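Long-range contact in myosin-I heavy chain (Dictyostelium discoideum, PDB 5EJR), which is an actin-based motor with ATPase activity that takes part in adhesion and the early steps of phagocytosis, represented here by its C-terminal MyTH4-FERM tail region: residues L6-R19 and A41-E55. Residues are numbered along the deposited sequence; the frame is centred on the assembly and turned at random.
Sequences LAQWASTRFRSFKR and AFYFNKDPIKESLIE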
ATOM      1  N   LEU A   6      14.835  21.150  27.702  1.00 49.49           N
ATOM      2  CA  LEU A   6      14.674  21.611  26.320  1.00 48.18           C
ATOM      3  C   LEU A   6      15.359  22.970  26.098  1.00 49.86           C
ATOM      4  O   LEU A   6      16.064  23.129  25.105  1.00 48.01           O
ATOM      5  CB  LEU A   6      13.187  21.642  25.875  1.00 47.54           C
ATOM      6  CG  LEU A   6      12.877  22.254  24.488  1.00 51.23           C
ATOM      7  CD1 LEU A   6      13.391  21.380  23.344  1.00 50.50           C
ATOM      8  CD2 LEU A   6      11.405  22.507  24.310  1.00 52.71           C
ATOM      9  N   ALA A   7      15.149  23.935  27.021  1.00 46.71           N
ATOM     10  CA  ALA A   7      15.746  25.275  26.969  1.00 46.87           C
ATOM     11  C   ALA A   7      17.267  25.187  27.042  1.00 52.13           C
ATOM     12  O   ALA A   7      17.940  25.911  26.311  1.00 51.97           O
ATOM     13  CB  ALA A   7      15.208  26.140  28.105  1.00 48.04           C
ATOM     14  N   GLN A   8      17.807  24.276  27.892  1.00 49.51           N
ATOM     15  CA  GLN A   8      19.250  24.037  28.045  1.00 50.06           C
ATOM     16  C   GLN A   8      19.854  23.515  26.741  1.00 52.69           C
ATOM     17  O   GLN A   8      20.957  23.927  26.371  1.00 52.55           O
ATOM     18  CB  GLN A   8      19.533  23.054  29.180  1.00 51.86           C
ATOM     19  CG  GLN A   8      19.416  23.666  30.577  1.00 66.77           C
ATOM     20  CD  GLN A   8      19.548  22.639  31.679  1.00 93.50           C
ATOM     21  OE1 GLN A   8      20.278  21.640  31.567  1.00 92.77           O
ATOM     22  NE2 GLN A   8      18.862  22.877  32.787  1.00 85.35           N
ATOM     23  N   TRP A   9      19.107  22.628  26.031  1.00 47.23           N
ATOM     24  CA  TRP A   9      19.491  22.064  24.738  1.00 45.31           C
ATOM     25  C   TRP A   9      19.469  23.177  23.677  1.00 48.73           C
ATOM     26  O   TRP A   9      20.384  23.268  22.870  1.00 47.59           O
ATOM     27  CB  TRP A   9      18.541  20.896  24.361  1.00 42.82           C
ATOM     28  CG  TRP A   9      18.740  20.335  22.977  1.00 42.80           C
ATOM     29  CD1 TRP A   9      19.512  19.265  22.626  1.00 44.88           C
ATOM     30  CD2 TRP A   9      18.133  20.807  21.767  1.00 42.22           C
ATOM     31  NE1 TRP A   9      19.431  19.049  21.268  1.00 43.20           N
ATOM     32  CE2 TRP A   9      18.570  19.964  20.721  1.00 45.05           C
ATOM     33  CE3 TRP A   9      17.224  21.835  21.472  1.00 43.93           C
ATOM     34  CZ2 TRP A   9      18.147  20.134  19.401  1.00 44.69           C
ATOM     35  CZ3 TRP A   9      16.828  22.023  20.160  1.00 45.17           C
ATOM     36  CH2 TRP A   9      17.296  21.185  19.138  1.00 45.28           C
ATOM     37  N   ALA A  10      18.426  24.011  23.683  1.00 46.15           N
ATOM     38  CA  ALA A  10      18.252  25.110  22.740  1.00 46.25           C
ATOM     39  C   ALA A  10      19.233  26.271  22.969  1.00 52.12           C
ATOM     40  O   ALA A  10      19.484  27.029  22.032  1.00 50.66           O
ATOM     41  CB  ALA A  10      16.831  25.623  22.806  1.00 46.81           C
ATOM     42  N   SER A  11      19.774  26.413  24.208  1.00 51.41           N
ATOM     43  CA  SER A  11      20.706  27.488  24.592  1.00 52.76           C
ATOM     44  C   SER A  11      21.928  27.618  23.665  1.00 58.08           C
ATOM     45  O   SER A  11      22.326  28.735  23.327  1.00 58.30           O
ATOM     46  CB  SER A  11      21.142  27.339  26.046  1.00 56.18           C
ATOM     47  OG  SER A  11      22.154  26.355  26.215  1.00 63.48           O
ATOM     48  N   THR A  12      22.481  26.474  23.219  1.00 54.77           N
ATOM     49  CA  THR A  12      23.665  26.393  22.352  1.00 54.02           C
ATOM     50  C   THR A  12      23.331  26.020  20.886  1.00 56.62           C
ATOM     51  O   THR A  12      24.245  25.638  20.142  1.00 56.63           O
ATOM     52  CB  THR A  12      24.652  25.369  22.954  1.00 61.29           C
ATOM     53  OG1 THR A  12      24.046  24.070  22.949  1.00 60.59           O
ATOM     54  CG2 THR A  12      25.101  25.733  24.363  1.00 58.79           C
ATOM     55  N   ARG A  13      22.039  26.096  20.473  1.00 50.61           N
ATOM     56  CA  ARG A  13      21.608  25.687  19.126  1.00 47.74           C
ATOM     57  C   ARG A  13      20.610  26.629  18.459  1.00 50.48           C
ATOM     58  O   ARG A  13      20.660  26.804  17.242  1.00 49.91           O
ATOM     59  CB  ARG A  13      21.037  24.253  19.141  1.00 44.55           C
ATOM     60  CG  ARG A  13      22.002  23.162  19.610  1.00 48.72           C
ATOM     61  CD  ARG A  13      21.262  21.867  19.887  1.00 49.25           C
ATOM     62  NE  ARG A  13      22.153  20.748  20.215  1.00 49.01           N
ATOM     63  CZ  ARG A  13      22.553  20.434  21.442  1.00 62.10           C
ATOM     64  NH1 ARG A  13      22.175  21.169  22.482  1.00 48.11           N
ATOM     65  NH2 ARG A  13      23.352  19.395  21.639  1.00 53.25           N
ATOM     66  N   PHE A  14      19.677  27.202  19.227  1.00 47.55           N
ATOM     67  CA  PHE A  14      18.676  28.110  18.666  1.00 47.12           C
ATOM     68  C   PHE A  14      19.329  29.434  18.288  1.00 51.56           C
ATOM     69  O   PHE A  14      20.272  29.860  18.960  1.00 50.82           O
ATOM     70  CB  PHE A  14      17.535  28.351  19.677  1.00 48.84           C
ATOM     71  CG  PHE A  14      16.250  27.572  19.468  1.00 48.93           C
ATOM     72  CD1 PHE A  14      16.275  26.201  19.224  1.00 50.70           C
ATOM     73  CD2 PHE A  14      15.013  28.199  19.583  1.00 50.79           C
ATOM     74  CE1 PHE A  14      15.087  25.480  19.059  1.00 50.51           C
ATOM     75  CE2 PHE A  14      13.822  27.475  19.425  1.00 52.92           C
ATOM     76  CZ  PHE A  14      13.868  26.122  19.159  1.00 49.91           C
ATOM     77  N   ARG A  15      18.827  30.074  17.222  1.00 48.18           N
ATOM     78  CA  ARG A  15      19.307  31.368  16.742  1.00 49.11           C
ATOM     79  C   ARG A  15      19.143  32.431  17.840  1.00 55.71           C
ATOM     80  O   ARG A  15      20.118  33.110  18.177  1.00 55.76           O
ATOM     81  CB  ARG A  15      18.547  31.801  15.475  1.00 48.95           C
ATOM     82  CG  ARG A  15      18.793  30.927  14.247  1.00 51.57           C
ATOM     83  CD  ARG A  15      18.379  31.654  12.986  1.00 50.97           C
ATOM     84  NE  ARG A  15      18.311  30.773  11.816  1.00 53.59           N
ATOM     85  CZ  ARG A  15      19.347  30.466  11.037  1.00 69.32           C
ATOM     86  NH1 ARG A  15      20.560  30.930  11.318  1.00 57.30           N
ATOM     87  NH2 ARG A  15      19.183  29.676   9.984  1.00 54.43           N
ATOM     88  N   SER A  16      17.920  32.523  18.428  1.00 53.26           N
ATOM     89  CA  SER A  16      17.530  33.474  19.481  1.00 54.49           C
ATOM     90  C   SER A  16      18.418  33.429  20.723  1.00 61.82           C
ATOM     91  O   SER A  16      18.693  34.482  21.304  1.00 62.33           O
ATOM     92  CB  SER A  16      16.061  33.296  19.859  1.00 55.61           C
ATOM     93  OG  SER A  16      15.835  32.038  20.473  1.00 56.91           O
ATOM     94  N   PHE A  17      18.870  32.225  21.121  1.00 59.42           N
ATOM     95  CA  PHE A  17      19.758  32.039  22.275  1.00 60.30           C
ATOM     96  C   PHE A  17      21.216  32.358  21.933  1.00 65.54           C
ATOM     97  O   PHE A  17      21.959  32.805  22.802  1.00 65.23           O
ATOM     98  CB  PHE A  17      19.631  30.623  22.847  1.00 61.51           C
ATOM     99  CG  PHE A  17      18.357  30.378  23.619  1.00 63.33           C
ATOM    100  CD1 PHE A  17      17.177  30.049  22.962  1.00 65.65           C
ATOM    101  CD2 PHE A  17      18.336  30.477  25.005  1.00 66.50           C
ATOM    102  CE1 PHE A  17      15.998  29.831  23.676  1.00 66.61           C
ATOM    103  CE2 PHE A  17      17.156  30.256  25.720  1.00 69.36           C
ATOM    104  CZ  PHE A  17      15.996  29.933  25.050  1.00 66.85           C
ATOM    105  N   LYS A  18      21.624  32.103  20.681  1.00 63.54           N
ATOM    106  CA  LYS A  18      22.979  32.353  20.191  1.00 64.15           C
ATOM    107  C   LYS A  18      23.248  33.861  20.002  1.00 70.07           C
ATOM    108  O   LYS A  18      24.292  34.343  20.445  1.00 69.69           O
ATOM    109  CB  LYS A  18      23.234  31.576  18.888  1.00 65.20           C
ATOM    110  CG  LYS A  18      23.597  30.116  19.106  1.00 71.79           C
ATOM    111  CD  LYS A  18      23.824  29.417  17.774  1.00 83.06           C
ATOM    112  CE  LYS A  18      24.394  28.029  17.909  1.00 96.56           C
ATOM    113  NZ  LYS A  18      25.770  28.028  18.481  1.00107.57           N
ATOM    114  N   ARG A  19      22.300  34.592  19.344  1.00 67.87           N
ATOM    115  CA  ARG A  19      22.356  36.037  19.074  1.00 68.82           C
ATOM    116  C   ARG A  19      22.417  36.841  20.382  1.00 76.82           C
ATOM    117  O   ARG A  19      23.147  37.831  20.457  1.00 76.71           O
ATOM    118  CB  ARG A  19      21.144  36.494  18.245  1.00 65.80           C
ATOM    119  CG  ARG A  19      21.098  35.989  16.812  1.00 68.25           C
ATOM    120  CD  ARG A  19      19.760  36.349  16.195  1.00 76.04           C
ATOM    121  NE  ARG A  19      19.526  35.669  14.918  1.00 83.01           N
ATOM    122  CZ  ARG A  19      19.591  36.258  13.727  1.00 92.13           C
ATOM    123  NH1 ARG A  19      19.890  37.547  13.630  1.00 83.26           N
ATOM    124  NH2 ARG A  19      19.357  35.561  12.623  1.00 66.68           N
ATOM    125  N   ALA A  41      11.033  32.218  21.247  1.00 53.45           N
ATOM    126  CA  ALA A  41      11.157  31.370  20.069  1.00 52.25           C
ATOM    127  C   ALA A  41      10.371  30.070  20.281  1.00 54.40           C
ATOM    128  O   ALA A  41       9.979  29.447  19.304  1.00 52.43           O
ATOM    129  CB  ALA A  41      12.623  31.065  19.792  1.00 52.89           C
ATOM    130  N   PHE A  42      10.131  29.683  21.557  1.00 52.13           N
ATOM    131  CA  PHE A  42       9.362  28.497  21.941  1.00 51.87           C
ATOM    132  C   PHE A  42       7.848  28.752  21.956  1.00 52.65           C
ATOM    133  O   PHE A  42       7.080  27.828  22.230  1.00 50.99           O
ATOM    134  CB  PHE A  42       9.785  28.025  23.336  1.00 54.85           C
ATOM    135  CG  PHE A  42      11.161  27.419  23.441  1.00 57.67           C
ATOM    136  CD1 PHE A  42      11.465  26.225  22.793  1.00 60.87           C
ATOM    137  CD2 PHE A  42      12.132  28.001  24.245  1.00 61.64           C
ATOM    138  CE1 PHE A  42      12.728  25.647  22.916  1.00 62.04           C
ATOM    139  CE2 PHE A  42      13.393  27.418  24.373  1.00 64.56           C
ATOM    140  CZ  PHE A  42      13.679  26.243  23.713  1.00 61.77           C
ATOM    141  N   TYR A  43       7.420  29.995  21.701  1.00 48.22           N
ATOM    142  CA  TYR A  43       6.014  30.351  21.787  1.00 48.45           C
ATOM    143  C   TYR A  43       5.356  30.548  20.437  1.00 48.34           C
ATOM    144  O   TYR A  43       5.994  31.040  19.499  1.00 45.61           O
ATOM    145  CB  TYR A  43       5.815  31.604  22.677  1.00 52.69           C
ATOM    146  CG  TYR A  43       6.424  31.540  24.065  1.00 57.98           C
ATOM    147  CD1 TYR A  43       6.464  30.344  24.777  1.00 60.14           C
ATOM    148  CD2 TYR A  43       6.871  32.691  24.706  1.00 61.37           C
ATOM    149  CE1 TYR A  43       7.038  30.274  26.043  1.00 62.56           C
ATOM    150  CE2 TYR A  43       7.403  32.643  25.994  1.00 63.55           C
ATOM    151  CZ  TYR A  43       7.489  31.427  26.658  1.00 75.21           C
ATOM    152  OH  TYR A  43       8.013  31.352  27.926  1.00 83.46           O
ATOM    153  N   PHE A  44       4.057  30.191  20.360  1.00 44.09           N
ATOM    154  CA  PHE A  44       3.208  30.335  19.177  1.00 43.51           C
ATOM    155  C   PHE A  44       3.169  31.781  18.667  1.00 48.49           C
ATOM    156  O   PHE A  44       3.147  32.720  19.459  1.00 48.39           O
ATOM    157  CB  PHE A  44       1.768  29.831  19.457  1.00 44.48           C
ATOM    158  CG  PHE A  44       0.761  30.114  18.355  1.00 46.08           C
ATOM    159  CD1 PHE A  44       0.068  31.321  18.311  1.00 49.76           C
ATOM    160  CD2 PHE A  44       0.552  29.200  17.328  1.00 47.50           C
ATOM    161  CE1 PHE A  44      -0.808  31.610  17.256  1.00 50.81           C
ATOM    162  CE2 PHE A  44      -0.340  29.482  16.285  1.00 50.08           C
ATOM    163  CZ  PHE A  44      -1.011  30.686  16.255  1.00 48.95           C
ATOM    164  N   ASN A  45       3.139  31.939  17.344  1.00 46.54           N
ATOM    165  CA  ASN A  45       2.990  33.213  16.661  1.00 47.87           C
ATOM    166  C   ASN A  45       2.201  32.974  15.391  1.00 53.34           C
ATOM    167  O   ASN A  45       2.419  31.974  14.703  1.00 50.38           O
ATOM    168  CB  ASN A  45       4.333  33.884  16.373  1.00 49.21           C
ATOM    169  CG  ASN A  45       4.204  35.355  16.067  1.00 66.86           C
ATOM    170  OD1 ASN A  45       3.556  35.770  15.093  1.00 54.04           O
ATOM    171  ND2 ASN A  45       4.798  36.180  16.915  1.00 60.95           N
ATOM    172  N   LYS A  46       1.272  33.892  15.092  1.00 54.47           N
ATOM    173  CA  LYS A  46       0.378  33.829  13.933  1.00 55.09           C
ATOM    174  C   LYS A  46       1.087  34.070  12.596  1.00 58.63           C
ATOM    175  O   LYS A  46       0.516  33.762  11.551  1.00 57.74           O
ATOM    176  CB  LYS A  46      -0.791  34.834  14.092  1.00 59.81           C
ATOM    177  CG  LYS A  46      -1.733  34.567  15.271  1.00 82.33           C
ATOM    178  CD  LYS A  46      -2.897  33.641  14.904  1.00 94.33           C
ATOM    179  CE  LYS A  46      -3.881  33.484  16.038  1.00102.06           C
ATOM    180  NZ  LYS A  46      -4.838  32.371  15.794  1.00106.47           N
ATOM    181  N   ASP A  47       2.295  34.659  12.626  1.00 56.28           N
ATOM    182  CA  ASP A  47       3.080  34.995  11.439  1.00 56.44           C
ATOM    183  C   ASP A  47       4.087  33.912  11.048  1.00 59.09           C
ATOM    184  O   ASP A  47       4.712  33.322  11.936  1.00 58.07           O
ATOM    185  CB  ASP A  47       3.810  36.342  11.634  1.00 59.47           C
ATOM    186  CG  ASP A  47       2.898  37.555  11.764  1.00 76.48           C
ATOM    187  OD1 ASP A  47       1.759  37.509  11.227  1.00 78.13           O
ATOM    188  OD2 ASP A  47       3.332  38.562  12.372  1.00 82.74           O
ATOM    189  N   PRO A  48       4.294  33.669   9.726  1.00 55.26           N
ATOM    190  CA  PRO A  48       5.286  32.663   9.309  1.00 54.07           C
ATOM    191  C   PRO A  48       6.709  33.132   9.588  1.00 59.16           C
ATOM    192  O   PRO A  48       7.036  34.273   9.264  1.00 60.07           O
ATOM    193  CB  PRO A  48       5.040  32.513   7.796  1.00 55.29           C
ATOM    194  CG  PRO A  48       3.766  33.251   7.502  1.00 60.33           C
ATOM    195  CD  PRO A  48       3.654  34.303   8.553  1.00 57.13           C
ATOM    196  N   ILE A  49       7.545  32.260  10.201  1.00 55.31           N
ATOM    197  CA  ILE A  49       8.945  32.549  10.535  1.00 55.57           C
ATOM    198  C   ILE A  49       9.772  32.860   9.265  1.00 61.25           C
ATOM    199  O   ILE A  49       9.584  32.225   8.219  1.00 60.58           O
ATOM    200  CB  ILE A  49       9.610  31.476  11.449  1.00 57.37           C
ATOM    201  CG1 ILE A  49       9.713  30.084  10.751  1.00 55.85           C
ATOM    202  CG2 ILE A  49       8.896  31.405  12.813  1.00 58.16           C
ATOM    203  CD1 ILE A  49      10.617  29.022  11.404  1.00 51.08           C
ATOM    204  N   LYS A  50      10.644  33.882   9.368  1.00 59.06           N
ATOM    205  CA  LYS A  50      11.496  34.419   8.295  1.00 59.47           C
ATOM    206  C   LYS A  50      12.828  33.669   8.122  1.00 62.40           C
ATOM    207  O   LYS A  50      13.513  33.849   7.114  1.00 63.08           O
ATOM    208  CB  LYS A  50      11.727  35.935   8.507  1.00 63.54           C
ATOM    209  CG  LYS A  50      12.506  36.292   9.781  1.00 82.51           C
ATOM    210  CD  LYS A  50      12.736  37.796   9.934  1.00 94.64           C
ATOM    211  CE  LYS A  50      13.655  38.129  11.091  1.00102.74           C
ATOM    212  NZ  LYS A  50      15.089  37.904  10.755  1.00108.76           N
ATOM    213  N   GLU A  51      13.177  32.842   9.111  1.00 57.11           N
ATOM    214  CA  GLU A  51      14.393  32.025   9.188  1.00 55.21           C
ATOM    215  C   GLU A  51      14.125  30.826  10.106  1.00 55.13           C
ATOM    216  O   GLU A  51      13.229  30.900  10.948  1.00 54.26           O
ATOM    217  CB  GLU A  51      15.572  32.856   9.739  1.00 56.97           C
ATOM    218  CG  GLU A  51      15.303  33.524  11.081  1.00 69.00           C
ATOM    219  CD  GLU A  51      16.271  34.608  11.514  1.00 88.39           C
ATOM    220  OE1 GLU A  51      16.667  35.437  10.661  1.00 87.27           O
ATOM    221  OE2 GLU A  51      16.584  34.665  12.725  1.00 76.36           O
ATOM    222  N   SER A  52      14.923  29.751   9.985  1.00 49.55           N
ATOM    223  CA  SER A  52      14.775  28.557  10.821  1.00 48.22           C
ATOM    224  C   SER A  52      14.996  28.876  12.305  1.00 51.36           C
ATOM    225  O   SER A  52      15.679  29.852  12.617  1.00 50.32           O
ATOM    226  CB  SER A  52      15.740  27.466  10.372  1.00 49.60           C
ATOM    227  OG  SER A  52      17.096  27.800  10.607  1.00 55.07           O
ATOM    228  N   LEU A  53      14.417  28.054  13.212  1.00 46.48           N
ATOM    229  CA  LEU A  53      14.558  28.207  14.666  1.00 45.38           C
ATOM    230  C   LEU A  53      15.971  27.831  15.109  1.00 49.42           C
ATOM    231  O   LEU A  53      16.548  28.497  15.971  1.00 50.31           O
ATOM    232  CB  LEU A  53      13.530  27.345  15.444  1.00 44.32           C
ATOM    233  CG  LEU A  53      12.035  27.521  15.152  1.00 47.98           C
ATOM    234  CD1 LEU A  53      11.215  26.641  16.079  1.00 46.70           C
ATOM    235  CD2 LEU A  53      11.581  28.978  15.318  1.00 51.01           C
ATOM    236  N   ILE A  54      16.517  26.756  14.537  1.00 44.84           N
ATOM    237  CA  ILE A  54      17.867  26.297  14.864  1.00 44.36           C
ATOM    238  C   ILE A  54      18.859  26.947  13.894  1.00 49.30           C
ATOM    239  O   ILE A  54      18.552  27.094  12.708  1.00 46.92           O
ATOM    240  CB  ILE A  54      17.940  24.737  14.869  1.00 45.92           C
ATOM    241  CG1 ILE A  54      17.133  24.158  16.052  1.00 45.82           C
ATOM    242  CG2 ILE A  54      19.390  24.202  14.884  1.00 45.32           C
ATOM    243  CD1 ILE A  54      16.664  22.712  15.860  1.00 50.87           C
ATOM    244  N   GLU A  55      20.036  27.354  14.403  1.00 47.92           N
ATOM    245  CA  GLU A  55      21.069  27.924  13.549  1.00 48.99           C
ATOM    246  C   GLU A  55      21.658  26.766  12.756  1.00 56.15           C
ATOM    247  O   GLU A  55      22.160  25.792  13.341  1.00 56.91           O
ATOM    248  CB  GLU A  55      22.159  28.644  14.360  1.00 51.04           C
ATOM    249  CG  GLU A  55      23.145  29.408  13.485  1.00 64.35           C
ATOM    250  CD  GLU A  55      24.288  30.063  14.232  1.00 82.67           C
ATOM    251  OE1 GLU A  55      24.133  31.241  14.628  1.00 87.19           O
ATOM    252  OE2 GLU A  55      25.335  29.403  14.432  1.00 72.57           O
TER
HETATM  253  O   HOH W   1      15.127  31.572  16.642  1.00 45.56           O
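Phe14 and Phe42 meet in an offset stack, ring centroids 5.0 Å apart and planes 29° from parallel. Over the other face of Phe14 lie CB and the carbonyl oxygen of Leu53, while Ala41 CB sits at the ring edge. Phe42, its CG anti to the carbonyl carbon (chi1 -70°), reaches between the two helices: its CE1 meets Leu6 CD2 at 3.7 Å, and its rim meets that of Phe17.

Backbone pairing supplies a single bridge around Phe14 and Ile54, with Glu55 N to Arg13 O and Arg15 N to Leu53 O both 3.0 Å and nearly straight.

The extended Arg15 side chain grips Ser52 side-on, NE to the carbonyl O (2.9 Å) and NH2 to OG (2.9 Å), both bent, OG tilted from the guanidinium plane; Ser52 OG in turn donates to Ile54 O, over the guanidinium face. With an alanine in place of Arg15, Ser52 O and OG would probably lose these donors. Arg19 NH2 forms a salt bridge with Glu51 OE2 (2.9 Å), and Lys50 NZ another with OE1, from above the carboxylate plane.

Stacked rings and a two-pronged arginine exemplify how a loop, here leading to helix 58-75, can hold helices 5-11 and 15-25; Leu6 and Trp9 touch helix 142-159.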